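Putative periplasmic protein (Bacteroides eggerthii, PDB 4HBR) is of unknown function but belongs to the PF11396 family, with helices packed on a long antiparallel sheet, and probably acts in the periplasm. Local coordinates at residues D6-A11 against I22-D27; W94-A99 against F115-E120. All blocks are in the same frame, centred on the assembly; numbering follows the deposited sequence.

Contact 1: D6-A11 against I22-D27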
loop_
_atom_site.group_PDB
_atom_site.type_symbol
_atom_site.label_atom_id
_atom_site.label_comp_id
_atom_site.label_asym_id
_atom_site.label_seq_id
_atom_site.Cartn_x
_atom_site.Cartn_y
_atom_site.Cartn_z
ATOM N N ASP A 6 -0.662 23.951 -3.230
ATOM C CA ASP A 6 -0.147 24.404 -1.932
ATOM C C ASP A 6 -0.954 23.841 -0.764
ATOM O O ASP A 6 -0.359 23.376 0.220
ATOM C CB ASP A 6 -0.115 25.945 -1.857
ATOM C CG ASP A 6 1.020 26.606 -2.625
ATOM O OD1 ASP A 6 2.121 26.006 -2.701
ATOM O OD2 ASP A 6 0.830 27.753 -3.102
ATOM N N SER A 7 -2.298 23.828 -0.892
ATOM C CA SER A 7 -3.214 23.317 0.136
ATOM C C SER A 7 -2.941 21.846 0.467
ATOM O O SER A 7 -3.033 21.460 1.630
ATOM C CB SER A 7 -4.666 23.493 -0.299
ATOM O OG SER A 7 -5.018 22.655 -1.389
ATOM N N VAL A 8 -2.609 21.040 -0.559
ATOM C CA VAL A 8 -2.335 19.608 -0.459
ATOM C C VAL A 8 -0.979 19.419 0.248
ATOM O O VAL A 8 -0.862 18.581 1.149
ATOM C CB VAL A 8 -2.405 18.935 -1.863
ATOM C CG1 VAL A 8 -1.847 17.522 -1.846
ATOM C CG2 VAL A 8 -3.832 18.930 -2.401
ATOM N N GLN A 9 0.023 20.229 -0.122
ATOM C CA GLN A 9 1.355 20.180 0.492
ATOM C C GLN A 9 1.292 20.577 1.980
ATOM O O GLN A 9 1.972 19.949 2.801
ATOM C CB GLN A 9 2.336 21.073 -0.277
ATOM C CG GLN A 9 2.684 20.505 -1.659
ATOM C CD GLN A 9 3.728 21.324 -2.348
ATOM O OE1 GLN A 9 4.887 21.370 -1.935
ATOM N NE2 GLN A 9 3.337 22.004 -3.412
ATOM N N ILE A 10 0.447 21.589 2.328
ATOM C CA ILE A 10 0.238 22.061 3.711
ATOM C C ILE A 10 -0.450 20.944 4.528
ATOM O O ILE A 10 -0.039 20.668 5.665
ATOM C CB ILE A 10 -0.543 23.417 3.738
ATOM C CG1 ILE A 10 0.366 24.568 3.258
ATOM C CG2 ILE A 10 -1.110 23.740 5.142
ATOM C CD1 ILE A 10 -0.346 25.748 2.660
ATOM N N ALA A 11 -1.438 20.264 3.917
ATOM C CA ALA A 11 -2.169 19.159 4.543
ATOM C C ALA A 11 -1.240 17.988 4.901
ATOM O O ALA A 11 -1.377 17.438 5.992
ATOM C CB ALA A 11 -3.287 18.686 3.641
ATOM N N ILE A 22 9.991 14.659 -0.444
ATOM C CA ILE A 22 8.686 14.230 -0.913
ATOM C C ILE A 22 8.635 14.345 -2.444
ATOM O O ILE A 22 9.002 15.376 -3.014
ATOM C CB ILE A 22 7.548 15.045 -0.210
ATOM C CG1 ILE A 22 7.646 14.929 1.316
ATOM C CG2 ILE A 22 6.147 14.612 -0.708
ATOM C CD1 ILE A 22 7.098 16.095 2.062
ATOM N N ALA A 23 8.194 13.264 -3.091
ATOM C CA ALA A 23 7.978 13.190 -4.529
ATOM C C ALA A 23 6.477 13.127 -4.784
ATOM O O ALA A 23 5.801 12.230 -4.261
ATOM C CB ALA A 23 8.684 11.979 -5.121
ATOM N N TRP A 24 5.950 14.122 -5.514
ATOM C CA TRP A 24 4.537 14.225 -5.831
ATOM C C TRP A 24 4.253 13.735 -7.233
ATOM O O TRP A 24 5.019 14.009 -8.162
ATOM C CB TRP A 24 4.036 15.657 -5.679
ATOM C CG TRP A 24 4.027 16.168 -4.271
ATOM C CD1 TRP A 24 4.977 16.943 -3.677
ATOM C CD2 TRP A 24 2.988 15.990 -3.299
ATOM N NE1 TRP A 24 4.600 17.255 -2.393
ATOM C CE2 TRP A 24 3.380 16.691 -2.134
ATOM C CE3 TRP A 24 1.748 15.316 -3.302
ATOM C CZ2 TRP A 24 2.589 16.723 -0.974
ATOM C CZ3 TRP A 24 0.956 15.370 -2.160
ATOM C CH2 TRP A 24 1.383 16.057 -1.010
ATOM N N SER A 25 3.139 13.000 -7.370
ATOM C CA SER A 25 2.650 12.449 -8.633
ATOM C C SER A 25 1.126 12.410 -8.628
ATOM O O SER A 25 0.507 12.659 -7.597
ATOM C CB SER A 25 3.224 11.054 -8.878
ATOM O OG SER A 25 2.728 10.098 -7.954
ATOM N N GLN A 26 0.520 12.126 -9.779
ATOM C CA GLN A 26 -0.926 12.027 -9.882
ATOM C C GLN A 26 -1.334 10.585 -10.134
ATOM O O GLN A 26 -0.638 9.849 -10.831
ATOM C CB GLN A 26 -1.481 12.963 -10.967
ATOM C CG GLN A 26 -1.671 14.393 -10.468
ATOM C CD GLN A 26 -2.595 15.186 -11.349
ATOM O OE1 GLN A 26 -3.788 14.879 -11.477
ATOM N NE2 GLN A 26 -2.064 16.252 -11.942
ATOM N N ASP A 27 -2.438 10.173 -9.530
ATOM C CA ASP A 27 -3.016 8.838 -9.694
ATOM C C ASP A 27 -4.508 9.054 -9.820
ATOM O O ASP A 27 -5.179 9.300 -8.815
ATOM C CB ASP A 27 -2.634 7.897 -8.518
ATOM C CG ASP A 27 -3.172 6.469 -8.588
ATOM O OD1 ASP A 27 -3.628 6.051 -9.682
ATOM O OD2 ASP A 27 -3.116 5.769 -7.567
#
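Val-8 and Trp-24 meet where the first helix of the chain lies over the strand that follows it, and their contact is the tight part of the interface. One methyl of the valine does the touching: CG1 comes to 3.5 Å from Trp-24 CZ3, and CH2 of the same ring is almost as near, so the methyl comes obliquely upon the CZ3-CH2 side of the six-membered ring. The side chain is turned with CG1 opposite its own backbone nitrogen (chi1 168°), which sends this branch out from the helix to the indole. Ile-22 CG2 covers one face of the indole, 3.4 Å from the ring plane and away from its centre, and Leu-12 and Ala-33 add further apolar contacts. This is helix-on-sheet packing at an outermost strand: helix 6-15 rests on strands 23-27 and 40-46, where Phe-46 also touches Val-8, and the indole fills most of the 9.3 Å between Gln-9 CA and Trp-24 CA, with Val-8 and Gln-9 meeting it from the helix. On the Gln-9 side the packing slackens. This partly exposed residue passes the NE1-CE2-CZ2 part of the indole obliquely with its aliphatic portion, CG standing 3.8 Å from Trp-24 NE1, while its amide plane is inclined 56° to the ring. The amide does not bond to the indole; its NE2 turns back to the carbonyl oxygen of Ala-4, just ahead of the helix.

Contact 2: W94-A99 against F115-E120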
loop_
_atom_site.group_PDB
_atom_site.type_symbol
_atom_site.label_atom_id
_atom_site.label_comp_id
_atom_site.label_asym_id
_atom_site.label_seq_id
_atom_site.Cartn_x
_atom_site.Cartn_y
_atom_site.Cartn_z
ATOM N N TRP A 94 -12.499 3.722 6.760
ATOM C CA TRP A 94 -12.589 2.273 6.536
ATOM C C TRP A 94 -11.476 1.539 7.327
ATOM O O TRP A 94 -10.487 2.127 7.767
ATOM C CB TRP A 94 -12.551 1.933 5.003
ATOM C CG TRP A 94 -13.402 2.854 4.143
ATOM C CD1 TRP A 94 -14.607 3.407 4.482
ATOM C CD2 TRP A 94 -13.097 3.339 2.815
ATOM N NE1 TRP A 94 -15.037 4.262 3.487
ATOM C CE2 TRP A 94 -14.142 4.219 2.440
ATOM C CE3 TRP A 94 -12.067 3.074 1.879
ATOM C CZ2 TRP A 94 -14.152 4.886 1.199
ATOM C CZ3 TRP A 94 -12.087 3.722 0.634
ATOM C CH2 TRP A 94 -13.099 4.635 0.323
ATOM N N GLN A 95 -11.685 0.254 7.540
ATOM C CA GLN A 95 -10.763 -0.658 8.192
ATOM C C GLN A 95 -9.440 -0.774 7.382
ATOM O O GLN A 95 -9.464 -0.758 6.152
ATOM C CB GLN A 95 -11.436 -2.061 8.315
ATOM C CG GLN A 95 -12.380 -2.251 9.481
ATOM C CD GLN A 95 -11.667 -2.656 10.762
ATOM O OE1 GLN A 95 -11.318 -3.837 10.998
ATOM N NE2 GLN A 95 -11.488 -1.688 11.646
ATOM N N PRO A 96 -8.281 -0.955 8.053
ATOM C CA PRO A 96 -7.025 -1.142 7.303
ATOM C C PRO A 96 -6.958 -2.505 6.596
ATOM O O PRO A 96 -7.703 -3.453 6.917
ATOM C CB PRO A 96 -5.937 -1.016 8.385
ATOM C CG PRO A 96 -6.606 -1.340 9.648
ATOM C CD PRO A 96 -8.051 -0.985 9.517
ATOM N N ILE A 97 -6.081 -2.579 5.581
ATOM C CA ILE A 97 -5.900 -3.783 4.763
ATOM C C ILE A 97 -4.401 -4.159 4.729
ATOM O O ILE A 97 -3.547 -3.280 4.663
ATOM C CB ILE A 97 -6.470 -3.534 3.319
ATOM C CG1 ILE A 97 -8.003 -3.304 3.341
ATOM C CG2 ILE A 97 -6.064 -4.637 2.303
ATOM C CD1 ILE A 97 -8.603 -2.936 1.961
ATOM N N VAL A 98 -4.099 -5.459 4.748
ATOM C CA VAL A 98 -2.734 -5.925 4.531
ATOM C C VAL A 98 -2.671 -6.434 3.067
ATOM O O VAL A 98 -3.390 -7.369 2.741
ATOM C CB VAL A 98 -2.228 -7.005 5.534
ATOM C CG1 VAL A 98 -0.742 -7.295 5.289
ATOM C CG2 VAL A 98 -2.477 -6.607 6.994
ATOM N N ALA A 99 -1.846 -5.817 2.203
ATOM C CA ALA A 99 -1.653 -6.269 0.813
ATOM C C ALA A 99 -0.295 -6.984 0.723
ATOM O O ALA A 99 0.733 -6.392 1.086
ATOM C CB ALA A 99 -1.711 -5.091 -0.156
ATOM N N PHE A 115 -5.825 -8.794 2.530
ATOM C CA PHE A 115 -6.348 -9.380 3.758
ATOM C C PHE A 115 -6.926 -8.354 4.698
ATOM O O PHE A 115 -6.380 -7.251 4.831
ATOM C CB PHE A 115 -5.201 -10.091 4.518
ATOM C CG PHE A 115 -4.629 -11.368 3.930
ATOM C CD1 PHE A 115 -5.231 -12.600 4.178
ATOM C CD2 PHE A 115 -3.446 -11.348 3.196
ATOM C CE1 PHE A 115 -4.659 -13.787 3.704
ATOM C CE2 PHE A 115 -2.872 -12.543 2.719
ATOM C CZ PHE A 115 -3.483 -13.753 2.981
ATOM N N THR A 116 -7.950 -8.752 5.450
ATOM C CA THR A 116 -8.408 -7.930 6.557
ATOM C C THR A 116 -7.394 -8.192 7.710
ATOM O O THR A 116 -6.747 -9.259 7.688
ATOM C CB THR A 116 -9.845 -8.312 6.985
ATOM O OG1 THR A 116 -9.811 -9.593 7.622
ATOM C CG2 THR A 116 -10.854 -8.296 5.852
ATOM N N PRO A 117 -7.310 -7.348 8.775
ATOM C CA PRO A 117 -6.427 -7.686 9.913
ATOM C C PRO A 117 -6.762 -9.042 10.584
ATOM O O PRO A 117 -5.905 -9.629 11.234
ATOM C CB PRO A 117 -6.653 -6.515 10.882
ATOM C CG PRO A 117 -7.057 -5.373 9.991
ATOM C CD PRO A 117 -7.941 -6.025 8.971
ATOM N N LYS A 118 -7.982 -9.565 10.404
ATOM C CA LYS A 118 -8.402 -10.852 10.979
ATOM C C LYS A 118 -7.970 -12.067 10.104
ATOM O O LYS A 118 -8.216 -13.214 10.480
ATOM C CB LYS A 118 -9.924 -10.878 11.193
ATOM C CG LYS A 118 -10.392 -11.681 12.397
ATOM C CD LYS A 118 -11.906 -11.653 12.470
ATOM C CE LYS A 118 -12.434 -12.249 13.748
ATOM N NZ LYS A 118 -13.915 -12.105 13.854
ATOM N N GLY A 119 -7.320 -11.806 8.975
ATOM C CA GLY A 119 -6.839 -12.861 8.097
ATOM C C GLY A 119 -7.790 -13.316 7.005
ATOM O O GLY A 119 -7.509 -14.319 6.353
ATOM N N GLU A 120 -8.925 -12.608 6.815
ATOM C CA GLU A 120 -9.937 -12.910 5.796
ATOM C C GLU A 120 -9.428 -12.408 4.443
ATOM O O GLU A 120 -8.919 -11.286 4.358
ATOM C CB GLU A 120 -11.287 -12.261 6.201
ATOM C CG GLU A 120 -12.439 -12.296 5.199
ATOM C CD GLU A 120 -13.746 -11.738 5.752
ATOM O OE1 GLU A 120 -14.324 -12.373 6.666
ATOM O OE2 GLU A 120 -14.179 -10.655 5.294
#
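Val-98 and Phe-115 are joined by two backbone hydrogen bonds that make them an antiparallel hydrogen-bonded pair. Val-98 N gives to Phe-115 O at 2.9 Å, in the carbonyl plane, and Phe-115 N returns a bond of 2.8 Å to Val-98 O, with the donor tilted somewhat from the plane of the Val-98 carbonyl. Both are nearly straight, at 166° and 161° at the hydrogen. A CA-H...O contact accompanies them: Ile-97 CA approaches Phe-115 O at 3.5 Å, and the CG2 methyl of the isoleucine lies close to the same oxygen.

Apolar contacts continue from this pair in two directions. The side chains of Val-98 and Phe-115 leave on the same face of the sheet, CB to CB 4.4 Å, but the phenyl group then leads away from Val-98 to Val-69 and Ala-72 of helix 67-75; Val-98 also reaches Val-69, so one helix covers both residues. Beyond the last bonded pair, where the strands give way to loop, two prolines take over. The rings of Pro-96 and Pro-117 cross at about a right angle with CG to CG 4.1 Å, and Pro-117 CD rests 3.3 Å from Pro-96 O.

Local bonds shape the loop that carries Pro-117. Thr-116 N donates to Glu-120 O. With chi1 at 71°, the threonine hydroxyl is placed to receive Glu-120 N at 3.2 Å, with a weak second bond from Lys-118 N. These side-chain bonds support a type I beta turn from Thr-116 to Gly-119, which is set by the backbone angles of Pro-117 and Lys-118, closed by Gly-119 N donating to Thr-116 O, and ended by Gly-119 at a positive phi that suits glycine. It lies in the hairpin connection between strands 109-115 and 121-126 of a meandering antiparallel sheet.

How the contacts relate
Contacts 1 and 2 follow one another along the chain, the first complete before the second begins, and lie on opposite sides of the chain's centre. Their own centres are 27 Å apart and their nearest atoms about 12 Å, so neither touches the other. What they share is the antiparallel sheet, whose strands run across it in chain order: 6-11 with 22-27 involves its first strand, whereas 94-99 with 115-120 joins its sixth and seventh. They illustrate two ways of building such a sheet, side chains laying a helix on it and backbone bonds pairing neighbouring strands. No ligand or established active site relates them.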